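Local coordinates for flavin-dependent thymidylate synthase (Thermus thermophilus, PDB 6J61), which probably converts dUMP to dTMP by reductive methylation, with methylenetetrahydrofolate as methyl donor, NADPH as reductant and a bound FAD as cofactor, at residues His69-Ile74 and Asn163-Phe168. Numbering follows the deposited sequence.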
loop_
_atom_site.group_PDB
_atom_site.type_symbol
_atom_site.label_atom_id
_atom_site.label_comp_id
_atom_site.label_asym_id
_atom_site.label_seq_id
_atom_site.Cartn_x
_atom_site.Cartn_y
_atom_site.Cartn_z
ATOM N N HIS A 69 14.577 7.673 13.986
ATOM C CA HIS A 69 14.355 9.064 14.353
ATOM C C HIS A 69 15.349 9.756 13.423
ATOM O O HIS A 69 16.567 9.616 13.581
ATOM C CB HIS A 69 14.730 9.285 15.824
ATOM C CG HIS A 69 14.570 10.700 16.297
ATOM N ND1 HIS A 69 14.868 11.090 17.585
ATOM C CD2 HIS A 69 14.151 11.818 15.656
ATOM C CE1 HIS A 69 14.640 12.384 17.716
ATOM N NE2 HIS A 69 14.204 12.850 16.560
ATOM N N VAL A 70 14.835 10.470 12.429
ATOM C CA VAL A 70 15.694 11.129 11.454
ATOM C C VAL A 70 15.540 12.642 11.445
ATOM O O VAL A 70 14.431 13.174 11.506
ATOM C CB VAL A 70 15.392 10.614 10.015
ATOM C CG1 VAL A 70 16.448 11.133 9.022
ATOM C CG2 VAL A 70 15.320 9.093 10.010
ATOM N N LYS A 71 16.670 13.331 11.353
ATOM C CA LYS A 71 16.700 14.788 11.298
ATOM C C LYS A 71 17.378 15.092 9.965
ATOM O O LYS A 71 18.506 14.652 9.721
ATOM C CB LYS A 71 17.531 15.336 12.468
ATOM C CG LYS A 71 17.576 16.850 12.560
ATOM C CD LYS A 71 18.361 17.318 13.772
ATOM C CE LYS A 71 18.356 18.841 13.839
ATOM N NZ LYS A 71 19.272 19.383 14.881
ATOM N N ALA A 72 16.694 15.827 9.098
ATOM C CA ALA A 72 17.255 16.132 7.792
ATOM C C ALA A 72 16.646 17.345 7.130
ATOM O O ALA A 72 15.585 17.815 7.517
ATOM C CB ALA A 72 17.089 14.925 6.873
ATOM N N PRO A 73 17.323 17.869 6.098
ATOM C CA PRO A 73 16.835 19.042 5.367
ATOM C C PRO A 73 15.524 18.671 4.668
ATOM O O PRO A 73 15.346 17.538 4.215
ATOM C CB PRO A 73 17.962 19.320 4.375
ATOM C CG PRO A 73 19.162 18.774 5.066
ATOM C CD PRO A 73 18.665 17.484 5.633
ATOM N N ILE A 74 14.609 19.625 4.575
ATOM C CA ILE A 74 13.335 19.367 3.945
ATOM C C ILE A 74 13.489 18.766 2.552
ATOM O O ILE A 74 12.797 17.797 2.226
ATOM C CB ILE A 74 12.483 20.660 3.898
ATOM C CG1 ILE A 74 12.010 20.997 5.308
ATOM C CG2 ILE A 74 11.275 20.490 3.009
ATOM C CD1 ILE A 74 11.289 22.334 5.412
ATOM N N ASN A 163 16.288 24.013 2.649
ATOM C CA ASN A 163 17.401 23.419 3.391
ATOM C C ASN A 163 17.150 23.431 4.900
ATOM O O ASN A 163 18.000 23.016 5.688
ATOM C CB ASN A 163 18.706 24.149 3.072
ATOM C CG ASN A 163 18.703 25.583 3.554
ATOM O OD1 ASN A 163 17.649 26.208 3.702
ATOM N ND2 ASN A 163 19.889 26.121 3.783
ATOM N N LEU A 164 15.978 23.916 5.296
ATOM C CA LEU A 164 15.606 23.954 6.700
ATOM C C LEU A 164 15.617 22.507 7.184
ATOM O O LEU A 164 15.199 21.611 6.458
ATOM C CB LEU A 164 14.190 24.525 6.858
ATOM C CG LEU A 164 13.767 24.684 8.324
ATOM C CD1 LEU A 164 14.386 25.973 8.857
ATOM C CD2 LEU A 164 12.259 24.718 8.471
ATOM N N TYR A 165 16.103 22.263 8.392
ATOM C CA TYR A 165 16.113 20.904 8.904
ATOM C C TYR A 165 14.728 20.550 9.416
ATOM O O TYR A 165 13.927 21.435 9.717
ATOM C CB TYR A 165 17.126 20.768 10.034
ATOM C CG TYR A 165 18.480 20.298 9.573
ATOM C CD1 TYR A 165 18.738 18.937 9.390
ATOM C CD2 TYR A 165 19.503 21.214 9.283
ATOM C CE1 TYR A 165 19.973 18.497 8.929
ATOM C CE2 TYR A 165 20.744 20.787 8.819
ATOM C CZ TYR A 165 20.971 19.423 8.642
ATOM O OH TYR A 165 22.181 18.987 8.160
ATOM N N THR A 166 14.448 19.255 9.512
ATOM C CA THR A 166 13.164 18.772 10.006
ATOM C C THR A 166 13.371 17.384 10.599
ATOM O O THR A 166 14.325 16.695 10.247
ATOM C CB THR A 166 12.113 18.708 8.872
ATOM O OG1 THR A 166 10.885 18.173 9.383
ATOM C CG2 THR A 166 12.607 17.829 7.729
ATOM N N GLU A 167 12.499 16.975 11.512
ATOM C CA GLU A 167 12.648 15.661 12.127
ATOM C C GLU A 167 11.413 14.823 11.948
ATOM O O GLU A 167 10.307 15.354 11.823
ATOM C CB GLU A 167 12.899 15.764 13.627
ATOM C CG GLU A 167 14.033 16.644 14.038
ATOM C CD GLU A 167 14.262 16.585 15.535
ATOM O OE1 GLU A 167 14.963 17.476 16.048
ATOM O OE2 GLU A 167 13.748 15.650 16.198
ATOM N N PHE A 168 11.611 13.508 11.970
ATOM C CA PHE A 168 10.518 12.564 11.839
ATOM C C PHE A 168 10.887 11.145 12.262
ATOM O O PHE A 168 12.057 10.803 12.431
ATOM C CB PHE A 168 10.011 12.536 10.395
ATOM C CG PHE A 168 11.073 12.193 9.373
ATOM C CD1 PHE A 168 11.835 13.196 8.781
ATOM C CD2 PHE A 168 11.263 10.871 8.961
ATOM C CE1 PHE A 168 12.772 12.897 7.779
ATOM C CE2 PHE A 168 12.197 10.560 7.962
ATOM C CZ PHE A 168 12.953 11.579 7.366
#
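The hydroxyl oxygen of Tyr165 is gripped by two hydrogen bonds, to Asp11 OD1 and Lys12 N. It lies beside a worked example of antiparallel strand pairing, between the central strand 65-73 and its neighbour 165-173 in the sheet of the ThyX fold, with side-chain contacts added on both faces. The Glu167 carboxylate has one bond per oxygen: OE2 takes His69 NE2 and OE1 pairs with Tyr35 OH of a neighbouring subunit. The bond from His69 NE2 to Glu167 OE2, 2.9 Å long and nearly straight at 170°, leaves in the imidazole plane but meets the carboxylate from above its own plane. CG anti to the backbone N (chi1 179°) places the His69 ring, and chi2 turns NE2 toward the carboxylate. Arg16 NH2 donates to ND1, so the ring is probably neutral, its proton on NE2. Lys71 runs extended beside Glu167, CG to CG 3.8 Å, and sends its amine on to Glu101.

Between the backbones, Val70 with Phe168 and Ala72 with Thr166 form hydrogen-bonded pairs, each with two N-H···O=C bonds. The N of Ile74, first residue of the helix after the N-cap Pro73, gives a single further bond of 2.8 Å to Leu164 O. On the face shared by Val70, Ala72, Thr166 and Phe168, Phe168 CG takes the crowded position between backbone N and carbonyl (chi1 57°), laying the ring under Val70 CB in a CH-π contact. Trp80 and Phe81 meet this ring edge-to-face, and Thr166 OG1 bonds Glu90, linking the strands to residues predicted to bind dUMP. Tyr165 receives Pro73 CG over one ring face, 4.2 Å from the centroid.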